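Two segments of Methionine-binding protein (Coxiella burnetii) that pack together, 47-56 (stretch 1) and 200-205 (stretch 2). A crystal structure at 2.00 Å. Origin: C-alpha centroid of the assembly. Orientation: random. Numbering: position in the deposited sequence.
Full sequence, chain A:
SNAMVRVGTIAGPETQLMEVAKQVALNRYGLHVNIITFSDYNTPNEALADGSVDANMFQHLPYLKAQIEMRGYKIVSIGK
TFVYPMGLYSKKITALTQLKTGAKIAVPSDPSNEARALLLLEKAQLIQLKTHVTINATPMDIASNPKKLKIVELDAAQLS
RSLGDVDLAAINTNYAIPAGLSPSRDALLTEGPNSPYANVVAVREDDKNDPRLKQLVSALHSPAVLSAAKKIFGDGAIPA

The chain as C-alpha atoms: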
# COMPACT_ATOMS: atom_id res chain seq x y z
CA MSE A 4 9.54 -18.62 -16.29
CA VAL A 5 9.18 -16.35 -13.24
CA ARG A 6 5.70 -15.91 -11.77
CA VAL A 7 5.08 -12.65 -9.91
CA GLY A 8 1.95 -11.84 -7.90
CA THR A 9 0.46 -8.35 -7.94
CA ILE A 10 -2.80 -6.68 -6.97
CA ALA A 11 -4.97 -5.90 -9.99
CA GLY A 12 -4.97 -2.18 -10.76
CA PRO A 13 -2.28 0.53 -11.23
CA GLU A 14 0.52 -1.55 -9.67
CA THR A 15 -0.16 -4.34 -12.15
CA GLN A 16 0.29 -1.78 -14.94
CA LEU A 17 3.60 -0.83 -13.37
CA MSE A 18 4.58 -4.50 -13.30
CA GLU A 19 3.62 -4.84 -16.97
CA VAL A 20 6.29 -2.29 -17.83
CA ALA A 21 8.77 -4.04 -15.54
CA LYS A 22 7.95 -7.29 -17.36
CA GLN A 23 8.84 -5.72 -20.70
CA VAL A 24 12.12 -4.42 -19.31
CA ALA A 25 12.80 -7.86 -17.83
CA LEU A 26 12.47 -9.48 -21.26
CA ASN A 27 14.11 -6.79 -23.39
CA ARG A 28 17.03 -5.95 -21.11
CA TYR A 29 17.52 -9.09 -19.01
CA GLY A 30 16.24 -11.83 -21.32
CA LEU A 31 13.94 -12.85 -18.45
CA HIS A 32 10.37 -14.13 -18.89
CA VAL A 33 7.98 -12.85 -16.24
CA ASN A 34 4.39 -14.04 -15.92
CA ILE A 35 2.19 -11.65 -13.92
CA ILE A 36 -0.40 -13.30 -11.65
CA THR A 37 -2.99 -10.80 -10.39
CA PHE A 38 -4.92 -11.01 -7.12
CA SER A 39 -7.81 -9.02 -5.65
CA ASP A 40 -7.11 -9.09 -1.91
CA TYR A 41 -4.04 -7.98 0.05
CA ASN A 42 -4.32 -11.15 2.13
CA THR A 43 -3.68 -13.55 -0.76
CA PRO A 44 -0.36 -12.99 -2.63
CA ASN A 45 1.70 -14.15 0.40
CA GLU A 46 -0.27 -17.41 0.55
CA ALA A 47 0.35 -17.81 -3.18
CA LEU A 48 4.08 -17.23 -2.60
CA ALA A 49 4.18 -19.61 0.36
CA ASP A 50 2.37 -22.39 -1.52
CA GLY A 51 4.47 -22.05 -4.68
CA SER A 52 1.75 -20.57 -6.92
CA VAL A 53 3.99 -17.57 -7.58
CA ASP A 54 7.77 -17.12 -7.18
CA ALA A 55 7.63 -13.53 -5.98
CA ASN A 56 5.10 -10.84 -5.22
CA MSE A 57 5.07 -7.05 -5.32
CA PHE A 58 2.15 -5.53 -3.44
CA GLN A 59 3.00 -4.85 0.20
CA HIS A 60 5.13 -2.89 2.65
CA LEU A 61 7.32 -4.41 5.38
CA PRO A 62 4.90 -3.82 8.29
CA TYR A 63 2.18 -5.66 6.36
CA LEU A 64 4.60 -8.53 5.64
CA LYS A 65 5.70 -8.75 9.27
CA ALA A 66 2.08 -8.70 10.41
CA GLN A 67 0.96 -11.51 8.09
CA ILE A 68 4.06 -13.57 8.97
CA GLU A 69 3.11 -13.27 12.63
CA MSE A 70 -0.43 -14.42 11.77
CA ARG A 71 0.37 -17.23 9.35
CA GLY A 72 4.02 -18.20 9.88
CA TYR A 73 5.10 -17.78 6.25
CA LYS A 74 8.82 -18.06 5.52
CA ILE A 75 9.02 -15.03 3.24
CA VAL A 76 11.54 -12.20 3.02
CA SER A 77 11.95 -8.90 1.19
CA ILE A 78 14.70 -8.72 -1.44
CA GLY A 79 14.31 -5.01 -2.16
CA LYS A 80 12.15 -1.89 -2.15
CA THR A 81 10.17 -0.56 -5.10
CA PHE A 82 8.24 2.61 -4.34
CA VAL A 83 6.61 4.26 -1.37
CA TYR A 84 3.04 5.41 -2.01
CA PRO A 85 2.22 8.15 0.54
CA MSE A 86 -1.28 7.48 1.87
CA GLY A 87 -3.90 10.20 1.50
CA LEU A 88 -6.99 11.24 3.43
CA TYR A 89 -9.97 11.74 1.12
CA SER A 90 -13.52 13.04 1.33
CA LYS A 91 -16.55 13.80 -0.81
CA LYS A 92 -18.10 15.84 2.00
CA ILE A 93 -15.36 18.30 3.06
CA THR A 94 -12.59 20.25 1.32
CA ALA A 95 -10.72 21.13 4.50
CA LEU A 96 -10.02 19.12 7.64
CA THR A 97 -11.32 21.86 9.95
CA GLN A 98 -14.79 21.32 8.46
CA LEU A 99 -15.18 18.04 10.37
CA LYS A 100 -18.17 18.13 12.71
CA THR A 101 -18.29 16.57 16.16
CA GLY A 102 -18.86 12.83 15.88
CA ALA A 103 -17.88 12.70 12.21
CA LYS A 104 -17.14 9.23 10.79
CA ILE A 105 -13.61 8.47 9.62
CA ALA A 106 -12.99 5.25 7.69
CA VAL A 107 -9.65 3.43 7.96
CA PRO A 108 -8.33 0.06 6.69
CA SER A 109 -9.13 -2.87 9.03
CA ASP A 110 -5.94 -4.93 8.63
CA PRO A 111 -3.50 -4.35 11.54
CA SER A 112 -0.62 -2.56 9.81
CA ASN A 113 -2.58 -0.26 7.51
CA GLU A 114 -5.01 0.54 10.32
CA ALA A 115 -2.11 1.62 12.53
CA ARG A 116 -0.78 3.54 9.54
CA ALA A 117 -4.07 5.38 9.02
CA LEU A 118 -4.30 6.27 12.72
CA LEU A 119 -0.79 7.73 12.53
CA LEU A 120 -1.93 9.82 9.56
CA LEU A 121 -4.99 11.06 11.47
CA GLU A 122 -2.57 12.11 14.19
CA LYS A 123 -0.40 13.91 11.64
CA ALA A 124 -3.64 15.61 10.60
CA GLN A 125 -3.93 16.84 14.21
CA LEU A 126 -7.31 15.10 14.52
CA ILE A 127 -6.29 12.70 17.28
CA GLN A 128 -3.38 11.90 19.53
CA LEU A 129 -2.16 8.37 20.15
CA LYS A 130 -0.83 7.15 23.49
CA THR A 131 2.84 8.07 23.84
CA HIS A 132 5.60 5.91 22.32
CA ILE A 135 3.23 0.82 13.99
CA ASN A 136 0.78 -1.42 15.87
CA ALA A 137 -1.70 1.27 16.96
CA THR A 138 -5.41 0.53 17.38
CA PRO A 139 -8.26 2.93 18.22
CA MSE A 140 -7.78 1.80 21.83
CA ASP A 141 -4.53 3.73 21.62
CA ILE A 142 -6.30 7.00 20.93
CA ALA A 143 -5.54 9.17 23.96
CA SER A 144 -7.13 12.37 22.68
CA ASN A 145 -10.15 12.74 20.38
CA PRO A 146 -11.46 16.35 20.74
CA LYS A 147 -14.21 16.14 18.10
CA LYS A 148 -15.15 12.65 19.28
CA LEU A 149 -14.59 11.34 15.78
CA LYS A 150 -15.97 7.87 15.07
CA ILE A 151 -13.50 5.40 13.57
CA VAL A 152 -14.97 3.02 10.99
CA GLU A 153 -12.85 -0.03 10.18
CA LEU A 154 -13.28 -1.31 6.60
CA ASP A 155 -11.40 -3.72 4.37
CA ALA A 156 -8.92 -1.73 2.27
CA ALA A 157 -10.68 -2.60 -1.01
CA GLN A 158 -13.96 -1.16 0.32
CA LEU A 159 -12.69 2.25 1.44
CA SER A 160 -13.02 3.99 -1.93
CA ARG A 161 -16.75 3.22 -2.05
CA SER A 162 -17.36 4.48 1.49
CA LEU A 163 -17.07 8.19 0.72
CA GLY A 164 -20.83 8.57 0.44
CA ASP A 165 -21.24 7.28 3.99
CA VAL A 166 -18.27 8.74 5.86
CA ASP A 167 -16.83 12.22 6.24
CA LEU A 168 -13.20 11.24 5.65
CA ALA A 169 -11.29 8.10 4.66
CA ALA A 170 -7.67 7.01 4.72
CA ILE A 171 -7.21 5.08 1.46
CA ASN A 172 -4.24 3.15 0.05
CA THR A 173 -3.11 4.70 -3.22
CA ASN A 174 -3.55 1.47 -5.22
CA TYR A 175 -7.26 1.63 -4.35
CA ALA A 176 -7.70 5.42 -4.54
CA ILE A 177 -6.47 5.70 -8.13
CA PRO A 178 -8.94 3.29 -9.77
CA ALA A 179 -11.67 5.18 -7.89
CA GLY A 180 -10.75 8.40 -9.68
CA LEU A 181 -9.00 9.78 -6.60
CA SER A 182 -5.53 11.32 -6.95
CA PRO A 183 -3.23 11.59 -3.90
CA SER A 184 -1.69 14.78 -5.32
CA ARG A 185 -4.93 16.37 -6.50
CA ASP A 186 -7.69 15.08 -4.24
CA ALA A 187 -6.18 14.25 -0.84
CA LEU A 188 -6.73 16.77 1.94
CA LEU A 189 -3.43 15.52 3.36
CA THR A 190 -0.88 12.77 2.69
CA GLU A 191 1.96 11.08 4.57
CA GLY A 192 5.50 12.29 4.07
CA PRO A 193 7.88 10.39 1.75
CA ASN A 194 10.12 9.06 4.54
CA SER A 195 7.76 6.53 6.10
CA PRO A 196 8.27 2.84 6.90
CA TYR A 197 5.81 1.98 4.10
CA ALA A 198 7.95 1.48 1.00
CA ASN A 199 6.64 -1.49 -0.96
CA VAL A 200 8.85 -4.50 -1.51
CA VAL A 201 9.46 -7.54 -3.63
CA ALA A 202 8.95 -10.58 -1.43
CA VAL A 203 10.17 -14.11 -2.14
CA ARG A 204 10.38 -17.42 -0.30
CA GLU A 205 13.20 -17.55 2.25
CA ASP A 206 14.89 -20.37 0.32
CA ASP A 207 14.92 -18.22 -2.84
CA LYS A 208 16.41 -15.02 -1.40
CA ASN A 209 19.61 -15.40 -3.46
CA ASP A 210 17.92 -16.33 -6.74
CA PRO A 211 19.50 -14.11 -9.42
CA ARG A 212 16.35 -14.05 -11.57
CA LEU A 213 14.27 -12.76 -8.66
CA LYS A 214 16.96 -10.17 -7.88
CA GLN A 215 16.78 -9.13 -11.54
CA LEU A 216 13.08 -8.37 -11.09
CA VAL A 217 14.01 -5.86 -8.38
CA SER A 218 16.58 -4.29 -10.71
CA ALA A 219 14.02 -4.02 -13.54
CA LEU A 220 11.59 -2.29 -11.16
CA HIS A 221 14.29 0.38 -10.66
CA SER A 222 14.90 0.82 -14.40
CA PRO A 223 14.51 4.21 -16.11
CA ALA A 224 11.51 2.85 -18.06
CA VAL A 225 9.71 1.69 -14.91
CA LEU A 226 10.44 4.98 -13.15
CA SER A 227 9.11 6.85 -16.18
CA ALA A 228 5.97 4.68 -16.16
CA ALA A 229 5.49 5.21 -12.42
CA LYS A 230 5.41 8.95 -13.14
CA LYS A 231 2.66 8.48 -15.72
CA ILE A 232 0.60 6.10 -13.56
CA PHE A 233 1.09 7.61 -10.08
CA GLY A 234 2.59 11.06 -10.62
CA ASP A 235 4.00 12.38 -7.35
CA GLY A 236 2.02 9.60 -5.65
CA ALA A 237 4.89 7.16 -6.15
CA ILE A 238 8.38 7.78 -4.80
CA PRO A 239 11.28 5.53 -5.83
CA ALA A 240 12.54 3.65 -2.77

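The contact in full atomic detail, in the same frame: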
# COMPACT_ATOMS: atom_id res chain seq x y z
N ALA A 47 -0.05 -17.31 -1.87
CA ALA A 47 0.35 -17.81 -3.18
C ALA A 47 1.87 -18.00 -3.27
O ALA A 47 2.36 -18.93 -3.91
CB ALA A 47 -0.14 -16.89 -4.28
N LEU A 48 2.62 -17.11 -2.63
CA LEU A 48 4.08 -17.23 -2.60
C LEU A 48 4.50 -18.41 -1.72
O LEU A 48 5.36 -19.20 -2.10
CB LEU A 48 4.69 -15.93 -2.06
CG LEU A 48 6.21 -15.84 -1.93
CD1 LEU A 48 6.92 -16.02 -3.28
CD2 LEU A 48 6.58 -14.49 -1.31
N ALA A 49 3.87 -18.53 -0.56
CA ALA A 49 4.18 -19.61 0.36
C ALA A 49 3.88 -20.99 -0.23
O ALA A 49 4.63 -21.95 0.01
CB ALA A 49 3.45 -19.42 1.69
N ASP A 50 2.78 -21.09 -0.98
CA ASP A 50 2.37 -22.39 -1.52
C ASP A 50 2.97 -22.72 -2.89
O ASP A 50 2.72 -23.80 -3.43
CB ASP A 50 0.84 -22.58 -1.49
CG ASP A 50 0.10 -21.75 -2.54
OD1 ASP A 50 0.69 -21.38 -3.57
OD2 ASP A 50 -1.11 -21.47 -2.32
N GLY A 51 3.75 -21.80 -3.45
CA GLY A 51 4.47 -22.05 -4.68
C GLY A 51 3.74 -21.62 -5.95
O GLY A 51 4.26 -21.80 -7.05
N SER A 52 2.55 -21.05 -5.79
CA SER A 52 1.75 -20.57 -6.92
C SER A 52 2.42 -19.42 -7.68
O SER A 52 2.24 -19.29 -8.90
CB SER A 52 0.36 -20.11 -6.44
OG SER A 52 -0.47 -21.23 -6.21
N VAL A 53 3.15 -18.59 -6.96
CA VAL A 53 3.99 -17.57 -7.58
C VAL A 53 5.39 -17.67 -6.98
O VAL A 53 5.58 -18.32 -5.94
CB VAL A 53 3.45 -16.13 -7.36
CG1 VAL A 53 2.05 -15.98 -7.96
CG2 VAL A 53 3.44 -15.79 -5.87
N ASP A 54 6.37 -17.05 -7.62
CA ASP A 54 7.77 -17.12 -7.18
C ASP A 54 8.20 -15.83 -6.48
O ASP A 54 9.23 -15.79 -5.81
CB ASP A 54 8.68 -17.38 -8.38
CG ASP A 54 8.30 -18.64 -9.12
OD1 ASP A 54 8.18 -19.69 -8.45
OD2 ASP A 54 8.11 -18.59 -10.36
N ALA A 55 7.41 -14.78 -6.67
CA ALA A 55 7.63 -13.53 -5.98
C ALA A 55 6.31 -12.78 -5.96
O ALA A 55 5.39 -13.14 -6.69
CB ALA A 55 8.69 -12.69 -6.69
N ASN A 56 6.22 -11.75 -5.13
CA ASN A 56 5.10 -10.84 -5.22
C ASN A 56 5.55 -9.41 -4.98
O ASN A 56 6.60 -9.17 -4.38
CB ASN A 56 3.91 -11.26 -4.33
CG ASN A 56 4.22 -11.19 -2.83
OD1 ASN A 56 4.89 -10.27 -2.35
ND2 ASN A 56 3.71 -12.17 -2.09
N VAL A 200 7.71 -3.62 -1.32
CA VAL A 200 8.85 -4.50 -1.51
C VAL A 200 8.54 -5.64 -2.45
O VAL A 200 7.37 -5.95 -2.72
CB VAL A 200 9.33 -5.10 -0.15
CG1 VAL A 200 9.67 -3.98 0.82
CG2 VAL A 200 8.26 -6.01 0.44
N VAL A 201 9.59 -6.27 -2.95
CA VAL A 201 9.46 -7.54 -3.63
C VAL A 201 9.76 -8.62 -2.60
O VAL A 201 10.83 -8.63 -2.00
CB VAL A 201 10.43 -7.65 -4.81
CG1 VAL A 201 10.39 -9.05 -5.39
CG2 VAL A 201 10.07 -6.62 -5.89
N ALA A 202 8.80 -9.50 -2.39
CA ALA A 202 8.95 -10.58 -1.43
C ALA A 202 9.10 -11.91 -2.14
O ALA A 202 8.47 -12.15 -3.18
CB ALA A 202 7.75 -10.61 -0.47
N VAL A 203 9.95 -12.78 -1.59
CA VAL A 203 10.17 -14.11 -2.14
C VAL A 203 10.24 -15.11 -0.99
O VAL A 203 10.35 -14.73 0.17
CB VAL A 203 11.48 -14.19 -2.95
CG1 VAL A 203 11.49 -13.15 -4.07
CG2 VAL A 203 12.68 -13.99 -2.02
N ARG A 204 10.19 -16.40 -1.32
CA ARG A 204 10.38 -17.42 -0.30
C ARG A 204 11.80 -17.35 0.26
O ARG A 204 12.76 -17.09 -0.47
CB ARG A 204 10.08 -18.82 -0.85
CG ARG A 204 8.61 -19.06 -1.17
CD ARG A 204 8.38 -20.48 -1.69
NE ARG A 204 9.00 -20.69 -2.99
CZ ARG A 204 8.45 -20.34 -4.15
NH1 ARG A 204 7.26 -19.76 -4.18
NH2 ARG A 204 9.08 -20.58 -5.30
N GLU A 205 11.91 -17.57 1.56
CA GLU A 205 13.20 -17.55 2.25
C GLU A 205 14.28 -18.34 1.49
O GLU A 205 15.40 -17.87 1.34
CB GLU A 205 13.04 -18.10 3.67
CG GLU A 205 14.33 -18.60 4.30
CD GLU A 205 15.33 -17.49 4.55
OE1 GLU A 205 14.91 -16.31 4.56
OE2 GLU A 205 16.53 -17.80 4.73
O HOH W 1 10.23 -17.52 -3.97
O HOH W 2 5.28 -7.56 -2.05

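Arg 204 has more of its surface covered by the other stretch than any other residue here, and its guanidinium ties the end of the helix and the loop after it to the neighbouring strand. The CA-to-CB bond of Arg 204 points sideways, but the chain bends through chi1 m, chi2 t and chi3 m and brings its tip back against stretch 1. There Arg 204 NH1 donates two hydrogen bonds to backbone carbonyls, one to Leu 48 O at 2.9 Å and one to Val 53 O at 2.8 Å. Both oxygens lie near the plane of the guanidinium, at its edge, where the N-H bonds point. Arg 204 NH2 adds a salt bridge to Asp 54 OD1, whose hydrogen bond, at 3.4 Å, is weak. An arginine suits this place because one planar group can serve the last turn of the helix and the loop after it, with a carboxylate to balance its charge.

The turn itself is a Schellman motif. Gly 51 has positive phi, and a CB at these backbone angles would be jammed against the carbonyl O of the residue before, which calls for glycine. The chain reverses here, and Gly 51 CA lies 3.6 Å from Arg 204 NH1. Asp 50 steadies the turn from within, Asp 50 OD1 accepting hydrogen bonds from both N and OG of Ser 52, each 2.9 Å long.

Leu 48 makes the main apolar contribution. Its CA-to-CB bond also points sideways, but with chi1 t and chi2 p the branched end reaches the strand: Leu 48 CD2 lies 4.1 Å from Ala 202 CB and 3.7 Å from Val 203 CA. The small side chain of Ala 202 leaves the leucine methyl close to the strand backbone, 3.5 Å from Leu 48 CD2 to Ala 202 O.

Beyond the loop the two stretches pair as antiparallel strands. Asn 56 N donates to Ala 202 O and Ala 202 N donates to Asn 56 O, both at 3.0 Å, closing a hydrogen-bonded pair. Asn 56 and Ala 202 share one face of the sheet, where Asn 56 OD1 comes within 3.4 Å of Ala 202 CB. The buried amide of Asn 56 finds polar partners: ND2 is hydrogen-bonded just outside the stretches, and a water lies 2.8 Å from Asn 56 OD1 and 2.7 Å from Val 200 O. Ala 55 CB meets Val 203 CG1 at 3.9 Å and Val 201 CG1 at 4.2 Å, a compact apolar cluster. Where direct pairing ends, another water bridges the backbones, donating to Asp 54 O at 2.7 Å and accepting from Arg 204 N at 2.9 Å.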